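Local atomic coordinates of fructosyl amine: oxygen oxidoreductase (Aspergillus fumigatus, PDB entry 3DJE), a protein that oxidatively deglycates fructosyl amines and fructosyl amino acids (Amadori products), using bound FAD as cofactor and molecular oxygen as electron acceptor. Residues A22-L25 and A26-G29; D37-P40 and V41-I45; A168-A171 and Q172-V176; L376-D379 and A380-G383. All coordinates share one frame; numbering follows the deposited sequence.

Interaction 1: A22-L25 and A26-G29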
# COMPACT_ATOMS: atom_id res chain seq x y z
N ALA A 22 -9.01 -13.85 0.81
CA ALA A 22 -9.73 -14.81 -0.03
C ALA A 22 -8.87 -16.03 -0.35
O ALA A 22 -9.31 -17.18 -0.22
CB ALA A 22 -10.22 -14.14 -1.30
N LEU A 23 -7.62 -15.77 -0.73
CA LEU A 23 -6.67 -16.82 -1.07
C LEU A 23 -6.42 -17.73 0.12
O LEU A 23 -6.47 -18.97 -0.02
CB LEU A 23 -5.35 -16.20 -1.55
CG LEU A 23 -4.26 -17.22 -1.87
CD1 LEU A 23 -4.69 -18.14 -3.03
CD2 LEU A 23 -2.94 -16.49 -2.18
N HIS A 24 -6.16 -17.13 1.28
CA HIS A 24 -5.85 -17.93 2.47
C HIS A 24 -7.05 -18.68 3.01
O HIS A 24 -6.90 -19.82 3.47
CB HIS A 24 -5.10 -17.12 3.50
CG HIS A 24 -3.69 -16.85 3.08
ND1 HIS A 24 -2.72 -17.83 3.09
CD2 HIS A 24 -3.09 -15.74 2.59
CE1 HIS A 24 -1.58 -17.33 2.66
NE2 HIS A 24 -1.78 -16.06 2.34
N LEU A 25 -8.25 -18.11 2.89
CA LEU A 25 -9.45 -18.87 3.27
C LEU A 25 -9.55 -20.11 2.39
O LEU A 25 -9.80 -21.22 2.89
CB LEU A 25 -10.72 -18.03 3.11
CG LEU A 25 -10.97 -17.00 4.21
CD1 LEU A 25 -12.06 -16.02 3.78
CD2 LEU A 25 -11.34 -17.62 5.57
N ALA A 26 -9.37 -19.92 1.07
CA ALA A 26 -9.46 -21.02 0.11
C ALA A 26 -8.39 -22.08 0.42
O ALA A 26 -8.69 -23.28 0.43
CB ALA A 26 -9.30 -20.51 -1.32
N ARG A 27 -7.17 -21.63 0.70
CA ARG A 27 -6.09 -22.60 1.03
C ARG A 27 -6.37 -23.38 2.30
O ARG A 27 -5.93 -24.53 2.44
CB ARG A 27 -4.73 -21.91 1.13
CG ARG A 27 -4.22 -21.43 -0.21
CD ARG A 27 -2.87 -20.77 -0.01
NE ARG A 27 -2.22 -20.49 -1.28
CZ ARG A 27 -1.01 -19.93 -1.39
NH1 ARG A 27 -0.34 -19.59 -0.30
NH2 ARG A 27 -0.48 -19.72 -2.59
N ARG A 28 -7.11 -22.76 3.22
CA ARG A 28 -7.38 -23.37 4.50
C ARG A 28 -8.68 -24.19 4.50
O ARG A 28 -9.10 -24.69 5.54
CB ARG A 28 -7.31 -22.33 5.62
CG ARG A 28 -5.86 -21.88 5.82
CD ARG A 28 -5.70 -20.57 6.57
NE ARG A 28 -6.10 -20.65 7.97
CZ ARG A 28 -5.64 -19.85 8.92
NH1 ARG A 28 -4.74 -18.92 8.65
NH2 ARG A 28 -6.07 -19.99 10.16
N GLY A 29 -9.26 -24.34 3.31
CA GLY A 29 -10.35 -25.30 3.10
C GLY A 29 -11.74 -24.73 3.02
O GLY A 29 -12.70 -25.48 2.80
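Arg27 N donates to Leu23 O over 2.8 Å at an N-H...O angle of 158°, the shortest of the backbone bonds joining 22-25 to 26-29 at the end of helix 16-27. Ala26 N reaches Ala22 O at 3.0 Å in the same pattern. Arg28 N bonds to His24 O, also at 3.0 Å, and adds a weak bond to Leu25 O; it is the first residue to leave helical backbone angles. Gly29, with phi at 103°, is the C-prime residue of a Schellman motif: Gly29 N bonds to Ala26 O, and Tyr30 N to Leu25 O.

The side chain of Arg27 is extended from CG to NE and passes obliquely over Leu23, whose CD2 lies 4.0 Å above the guanidinium plane, over its centre. His24 lies beside Arg27 and points the same way, His24 CE1 coming within 3.9 Å of Arg27 NH1 while ring and guanidinium stand 83° apart. The polar ends are occupied by partners outside these residues: Asp84 forms a salt bridge with Arg27 NH1, Pro371 O bonds to His24 NE2, and Arg28 NH2 forms salt bridges with Glu382 and Asp379. The Arg27 cation thus has one guanidinium face covered by Leu23 CD2, the His24 ring alongside and its charge met by Asp84, whereas Arg28 directs its charge to helix 373-382.

Interaction 2: D37-P40 and V41-I45. With FAD (flavin-adenine dinucleotide), chain C.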
# COMPACT_ATOMS: atom_id res chain seq x y z
N ASP A 37 -16.58 -6.14 -4.74
CA ASP A 37 -15.79 -4.93 -5.04
C ASP A 37 -16.46 -4.14 -6.17
O ASP A 37 -16.92 -4.75 -7.13
CB ASP A 37 -14.37 -5.35 -5.44
CG ASP A 37 -13.35 -4.22 -5.35
OD1 ASP A 37 -13.46 -3.25 -6.13
OD2 ASP A 37 -12.44 -4.30 -4.50
N PRO A 38 -16.53 -2.79 -6.07
CA PRO A 38 -17.17 -1.96 -7.09
C PRO A 38 -16.39 -1.87 -8.41
O PRO A 38 -16.94 -1.36 -9.40
CB PRO A 38 -17.24 -0.58 -6.42
CG PRO A 38 -16.16 -0.56 -5.43
CD PRO A 38 -16.03 -1.99 -4.94
N TYR A 39 -15.16 -2.37 -8.43
CA TYR A 39 -14.35 -2.40 -9.66
C TYR A 39 -13.96 -3.84 -10.04
O TYR A 39 -13.80 -4.68 -9.17
CB TYR A 39 -13.08 -1.57 -9.49
CG TYR A 39 -13.31 -0.08 -9.35
CD1 TYR A 39 -13.10 0.77 -10.44
CD2 TYR A 39 -13.72 0.47 -8.14
CE1 TYR A 39 -13.32 2.15 -10.31
CE2 TYR A 39 -13.95 1.86 -8.01
CZ TYR A 39 -13.74 2.68 -9.11
OH TYR A 39 -13.95 4.04 -8.99
N PRO A 40 -13.78 -4.11 -11.35
CA PRO A 40 -13.25 -5.43 -11.73
C PRO A 40 -11.85 -5.62 -11.16
O PRO A 40 -11.13 -4.65 -10.97
CB PRO A 40 -13.17 -5.37 -13.26
CG PRO A 40 -13.92 -4.15 -13.68
CD PRO A 40 -13.98 -3.23 -12.52
N VAL A 41 -11.47 -6.86 -10.84
CA VAL A 41 -10.08 -7.13 -10.47
C VAL A 41 -9.20 -6.95 -11.71
O VAL A 41 -9.50 -7.51 -12.77
CB VAL A 41 -9.90 -8.58 -9.90
CG1 VAL A 41 -8.43 -8.89 -9.62
CG2 VAL A 41 -10.73 -8.79 -8.63
N PRO A 42 -8.11 -6.16 -11.60
CA PRO A 42 -7.61 -5.44 -10.43
C PRO A 42 -8.25 -4.06 -10.30
O PRO A 42 -8.32 -3.31 -11.27
CB PRO A 42 -6.11 -5.30 -10.71
CG PRO A 42 -6.03 -5.24 -12.23
CD PRO A 42 -7.24 -5.98 -12.78
N SER A 43 -8.73 -3.74 -9.10
CA SER A 43 -9.51 -2.53 -8.94
C SER A 43 -8.70 -1.28 -9.26
O SER A 43 -7.56 -1.14 -8.79
CB SER A 43 -10.01 -2.42 -7.51
OG SER A 43 -10.57 -1.14 -7.30
N ALA A 44 -9.31 -0.35 -9.99
CA ALA A 44 -8.66 0.92 -10.33
C ALA A 44 -8.39 1.80 -9.10
O ALA A 44 -7.52 2.67 -9.16
CB ALA A 44 -9.47 1.68 -11.35
N ILE A 45 -9.11 1.56 -8.00
CA ILE A 45 -8.87 2.30 -6.76
C ILE A 45 -8.12 1.48 -5.69
O ILE A 45 -7.92 1.94 -4.55
CB ILE A 45 -10.16 2.93 -6.15
CG1 ILE A 45 -11.17 1.85 -5.77
CG2 ILE A 45 -10.77 3.94 -7.13
CD1 ILE A 45 -12.29 2.36 -4.82
PA FAD C . -6.67 -1.63 -1.37
O1A FAD C . -5.75 -2.56 -2.04
O2A FAD C . -6.70 -0.21 -1.82
O5B FAD C . -8.09 -2.32 -1.52
C5B FAD C . -9.31 -1.68 -1.11
C4B FAD C . -10.44 -2.31 -1.93
O4B FAD C . -11.63 -1.80 -1.31
C3B FAD C . -10.38 -1.72 -3.36
O3B FAD C . -10.22 -2.76 -4.34
C2B FAD C . -11.75 -1.04 -3.48
O2B FAD C . -12.34 -1.19 -4.80
C1B FAD C . -12.56 -1.74 -2.35
N9A FAD C . -13.79 -0.93 -2.10
C8A FAD C . -13.92 0.42 -2.05
N7A FAD C . -15.22 0.72 -1.85
C5A FAD C . -15.91 -0.43 -1.78
C6A FAD C . -17.26 -0.74 -1.61
N6A FAD C . -18.18 0.25 -1.49
N1A FAD C . -17.62 -2.04 -1.58
C2A FAD C . -16.72 -3.02 -1.71
N3A FAD C . -15.42 -2.75 -1.88
C4A FAD C . -15.00 -1.47 -1.92
N1 FAD C . 3.20 -0.76 0.12
C2 FAD C . 4.35 -1.55 0.09
O2 FAD C . 4.45 -2.57 0.77
N3 FAD C . 5.41 -1.16 -0.73
C4 FAD C . 5.36 -0.00 -1.50
O4 FAD C . 6.32 0.31 -2.21
C4X FAD C . 4.21 0.79 -1.45
N5 FAD C . 4.13 1.97 -2.19
C5X FAD C . 2.92 2.65 -2.27
C6 FAD C . 2.80 3.69 -3.18
C7 FAD C . 1.59 4.37 -3.32
C7M FAD C . 1.52 5.52 -4.32
C8 FAD C . 0.48 3.98 -2.56
C8M FAD C . -0.88 4.68 -2.77
C9 FAD C . 0.60 2.92 -1.66
C9A FAD C . 1.82 2.24 -1.51
N10 FAD C . 1.98 1.17 -0.60
C10 FAD C . 3.14 0.40 -0.64
C1' FAD C . 0.92 0.86 0.37
C2' FAD C . 0.04 -0.27 -0.17
O2' FAD C . -0.23 -0.05 -1.57
C3' FAD C . -1.26 -0.31 0.62
O3' FAD C . -0.96 -0.25 2.03
C4' FAD C . -2.05 -1.60 0.38
O4' FAD C . -2.13 -1.92 -1.01
C5' FAD C . -3.47 -1.42 0.93
O5' FAD C . -4.21 -2.64 0.76
P FAD C . -5.76 -2.71 1.18
O1P FAD C . -5.90 -2.24 2.59
O2P FAD C . -6.22 -4.06 0.79
O3P FAD C . -6.49 -1.64 0.23
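Tyr39 and Ser43 bring their CA atoms within 4.9 Å where the chain, on leaving strand 33-37, folds back through Pro40 and a cis peptide bond before Pro42, with no hydrogen bond between 37-40 and 41-45. Two local turns stiffen the loop instead. Asp37 OD1 takes the N-H of Tyr39 at 3.0 Å on its anti lone pair, an Asx turn, and Ser43 OG takes that of Ile45 at 3.1 Å, an ST turn. The Tyr39 ring meets the far arm of the loop obliquely: CD1 is 3.9 Å from Ala44 CB, and CE2 is 3.6 Å from Ile45 CG1, the side chains of Tyr39 and Ile45 crossing at about a right angle. Its hydroxyl is hydrogen-bonded to Glu301.

Both turns also face the adenosine ribose of FAD. With CG anti to the backbone N (chi1 -162°), the Asp37 carboxylate accepts one hydroxyl on each oxygen, O2B to OD1 at 2.7 Å and O3B to OD2 at 2.7 Å; OD2 is further held by Ala14 N. Ser43 OG donates to O2B over 3.1 Å, and Pro38 packs against the adenine. An acid gripping both ribose hydroxyls at the end of the second strand is the hallmark of dinucleotide-binding Rossmann folds. Ser43 OG accepts from Ile45 N and gives its own proton to O2B, which donates to Asp37 OD1, a chain consistent with a set direction.

Interaction 3: A168-A171 and Q172-V176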
# COMPACT_ATOMS: atom_id res chain seq x y z
N ALA A 168 -5.91 -13.40 -6.92
CA ALA A 168 -7.38 -13.44 -7.09
C ALA A 168 -7.80 -14.63 -7.96
O ALA A 168 -8.77 -15.33 -7.65
CB ALA A 168 -7.89 -12.15 -7.66
N ARG A 169 -7.06 -14.85 -9.04
CA ARG A 169 -7.40 -15.91 -9.97
C ARG A 169 -7.20 -17.27 -9.32
O ARG A 169 -7.98 -18.19 -9.59
CB ARG A 169 -6.57 -15.78 -11.24
CG ARG A 169 -7.04 -14.59 -12.05
CD ARG A 169 -6.32 -14.47 -13.35
NE ARG A 169 -6.65 -15.61 -14.20
CZ ARG A 169 -5.75 -16.51 -14.59
NH1 ARG A 169 -4.48 -16.36 -14.26
NH2 ARG A 169 -6.14 -17.54 -15.35
N GLU A 170 -6.19 -17.39 -8.47
CA GLU A 170 -5.99 -18.63 -7.71
C GLU A 170 -7.12 -18.84 -6.69
O GLU A 170 -7.65 -19.94 -6.57
CB GLU A 170 -4.62 -18.63 -7.04
CG GLU A 170 -4.34 -19.90 -6.22
CD GLU A 170 -3.88 -21.11 -7.03
OE1 GLU A 170 -4.14 -21.21 -8.25
OE2 GLU A 170 -3.24 -21.99 -6.41
N ALA A 171 -7.50 -17.79 -5.98
CA ALA A 171 -8.63 -17.89 -5.03
C ALA A 171 -9.88 -18.36 -5.77
O ALA A 171 -10.62 -19.24 -5.30
CB ALA A 171 -8.88 -16.54 -4.37
N GLN A 172 -10.09 -17.78 -6.95
CA GLN A 172 -11.28 -18.04 -7.75
C GLN A 172 -11.29 -19.49 -8.24
O GLN A 172 -12.33 -20.16 -8.19
CB GLN A 172 -11.34 -17.06 -8.92
CG GLN A 172 -12.58 -17.22 -9.77
CD GLN A 172 -12.56 -16.27 -10.92
OE1 GLN A 172 -11.62 -16.26 -11.71
NE2 GLN A 172 -13.62 -15.46 -11.04
N ARG A 173 -10.15 -19.99 -8.71
CA ARG A 173 -10.14 -21.37 -9.20
C ARG A 173 -10.33 -22.38 -8.07
O ARG A 173 -10.79 -23.52 -8.29
CB ARG A 173 -8.92 -21.68 -10.09
CG ARG A 173 -7.59 -21.74 -9.41
CD ARG A 173 -6.50 -22.16 -10.43
NE ARG A 173 -6.44 -21.20 -11.52
CZ ARG A 173 -5.65 -20.13 -11.56
NH1 ARG A 173 -4.79 -19.87 -10.57
NH2 ARG A 173 -5.71 -19.32 -12.61
N MSE A 174 -10.01 -21.95 -6.85
CA MSE A 174 -10.24 -22.75 -5.65
C MSE A 174 -11.64 -22.58 -5.08
O MSE A 174 -11.95 -23.13 -4.02
CB MSE A 174 -9.19 -22.46 -4.60
CG MSE A 174 -7.80 -22.82 -5.07
SE MSE A 174 -6.57 -22.31 -3.70
CE MSE A 174 -6.90 -23.76 -2.46
N GLY A 175 -12.48 -21.81 -5.76
CA GLY A 175 -13.90 -21.76 -5.45
C GLY A 175 -14.44 -20.44 -4.93
O GLY A 175 -15.65 -20.31 -4.72
N VAL A 176 -13.56 -19.46 -4.72
CA VAL A 176 -14.02 -18.16 -4.22
C VAL A 176 -14.81 -17.44 -5.32
O VAL A 176 -14.42 -17.41 -6.50
CB VAL A 176 -12.84 -17.29 -3.72
CG1 VAL A 176 -13.32 -15.87 -3.32
CG2 VAL A 176 -12.11 -17.98 -2.55
O HOH W 1 -9.63 -18.22 -11.88
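The charged contacts centre on Arg173, which forms a salt bridge with Glu170 and meets Arg169. Arg173 NH1 donates to Glu170 OE1 over 2.8 Å at an angle of 160°; the oxygen lies in the guanidinium plane and uses its anti lone pair. With CG between the backbone N and the carbonyl carbon (chi1 70°) and a bend at chi3, the Arg173 chain folds back over its own helix, putting Arg169 O 3.6 Å above the centre of the guanidinium. Its NH2 also approaches one face of the Arg169 guanidinium, 3.3 Å from NH2 of that residue, with the planes 78° apart.

One water donates to Arg169 O at 2.8 Å and to Gln172 OE1 at 2.8 Å, linking the backbone to the side chain of Gln172. Among backbone bonds, Gln172 N to Ala168 O continues helix 160-173, whereas Gly175, at positive phi, ends it in a Schellman motif: Gly175 N bonds to Gln172 O at 2.9 Å and Val176 N to Ala171 O at 3.0 Å.

Apolar contact completes that motif, Val176 CG2 resting 4.0 Å from Ala171 CB on the side facing helix 16-27 and strand 33-37. The like-charged arginines should repel each other, a cost probably eased by Glu170 and by the carbonyl of Arg169 lying over Arg173.

Interaction 4: L376-D379 and A380-G383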
# COMPACT_ATOMS: atom_id res chain seq x y z
N LEU A 376 -3.04 -14.02 8.66
CA LEU A 376 -3.23 -13.32 9.93
C LEU A 376 -4.69 -12.86 10.09
O LEU A 376 -5.26 -12.92 11.17
CB LEU A 376 -2.27 -12.13 10.03
CG LEU A 376 -2.28 -11.37 11.35
CD1 LEU A 376 -1.89 -12.28 12.55
CD2 LEU A 376 -1.36 -10.15 11.25
N ILE A 377 -5.31 -12.44 8.99
CA ILE A 377 -6.70 -12.01 9.01
C ILE A 377 -7.63 -13.22 9.27
O ILE A 377 -8.61 -13.14 10.03
CB ILE A 377 -7.09 -11.26 7.71
CG1 ILE A 377 -6.28 -9.94 7.59
CG2 ILE A 377 -8.61 -11.01 7.65
CD1 ILE A 377 -6.25 -9.32 6.20
N VAL A 378 -7.32 -14.35 8.64
CA VAL A 378 -8.06 -15.61 8.92
C VAL A 378 -7.82 -16.03 10.38
O VAL A 378 -8.76 -16.44 11.07
CB VAL A 378 -7.74 -16.72 7.92
CG1 VAL A 378 -8.49 -18.02 8.28
CG2 VAL A 378 -8.17 -16.29 6.51
N ASP A 379 -6.58 -15.94 10.86
CA ASP A 379 -6.30 -16.23 12.26
C ASP A 379 -7.18 -15.40 13.20
O ASP A 379 -7.67 -15.90 14.21
CB ASP A 379 -4.83 -16.01 12.57
CG ASP A 379 -3.93 -17.13 12.06
OD1 ASP A 379 -4.43 -18.21 11.64
OD2 ASP A 379 -2.69 -16.93 12.11
N ALA A 380 -7.38 -14.13 12.86
CA ALA A 380 -8.23 -13.27 13.68
C ALA A 380 -9.66 -13.82 13.73
O ALA A 380 -10.26 -13.90 14.80
CB ALA A 380 -8.21 -11.84 13.17
N MSE A 381 -10.19 -14.22 12.58
CA MSE A 381 -11.54 -14.80 12.55
C MSE A 381 -11.60 -16.03 13.44
O MSE A 381 -12.54 -16.20 14.22
CB MSE A 381 -11.98 -15.16 11.13
CG MSE A 381 -13.43 -15.63 11.07
SE MSE A 381 -13.95 -16.72 9.54
CE MSE A 381 -12.56 -18.07 9.57
N GLU A 382 -10.57 -16.88 13.33
CA GLU A 382 -10.56 -18.17 14.02
C GLU A 382 -10.10 -18.10 15.48
O GLU A 382 -10.17 -19.10 16.21
CB GLU A 382 -9.69 -19.17 13.25
CG GLU A 382 -10.23 -19.51 11.87
CD GLU A 382 -9.39 -20.55 11.15
OE1 GLU A 382 -8.27 -20.83 11.61
OE2 GLU A 382 -9.84 -21.07 10.10
N GLY A 383 -9.64 -16.93 15.91
CA GLY A 383 -9.14 -16.73 17.28
C GLY A 383 -7.76 -17.32 17.55
O GLY A 383 -7.47 -17.75 18.68
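Val378 and Glu382, one helical turn apart, make the close-packed part of this contact. Their side chains lie side by side and point the same way, with Val378 CG1 3.8 Å from OE2 and 3.9 Å from CD of Glu382. The glutamate gets there with CG anti to its carbonyl carbon (chi1 -64°) and an extended chain beyond, which carries CG past Val378 O at 3.5 Å. That same carbonyl accepts Glu382 N over 2.9 Å, nearly along the C=O axis, so both backbone and side chain of Glu382 close on Val378. Before it, Ala380 N bonds to Leu376 O at 3.0 Å and Met381 N to Ile377 O at 3.2 Å.

The loose side belongs to Gly383, which is exposed and, at phi 75°, ends the helix in a Schellman motif, its N bonding to Ala380 O at 3.3 Å. Between the two lies a partly exposed but anchored rim of carboxylates: Asp379 OD1 and Glu382 OE1 stay 4.6 Å apart and share Arg28 as counter-charge. Lys384 is a second cation for Glu382 OE1, and Tyr30 OH is hydrogen-bonded to Glu382 OE2.

Around the buried flank of helix 373-382, Val378 packs on Leu25 of helix 16-27 and Ile377 on Thr21 of that helix. Ile377 and Met381 rest on Phe214 of strand 212-215, while Leu376, Ile377 and Ala380 meet Ile347 of strand 346-347, so the helix covers part of one face of the sheet.

How the interactions relate
Interaction 1 stands between two neighbours: its centre lies about 9 Å from that of interaction 3 and about 12 Å from that of interaction 4, whereas the centres of interactions 3 and 4 are about 20 Å apart. Arg28 NH2 bridges to Glu382 OE1 and Asp379 OD1 of interaction 4, both at 2.8 Å. Toward interaction 3 the junction is van der Waals packing, with Leu23 CD1 3.7 Å from Glu170 CG. Interaction 2 touches interaction 3 where Val41 CG1 meets Ala168 CB at 3.8 Å, and it alone grips FAD; the side chains of Ile377, Ala168 and Ala22 lie about 8, 10 and 11 Å from the cofactor. The end of helix 16-27, within the Rossmann-type beta-alpha-beta unit, lies between those of helices 160-173 and 373-382.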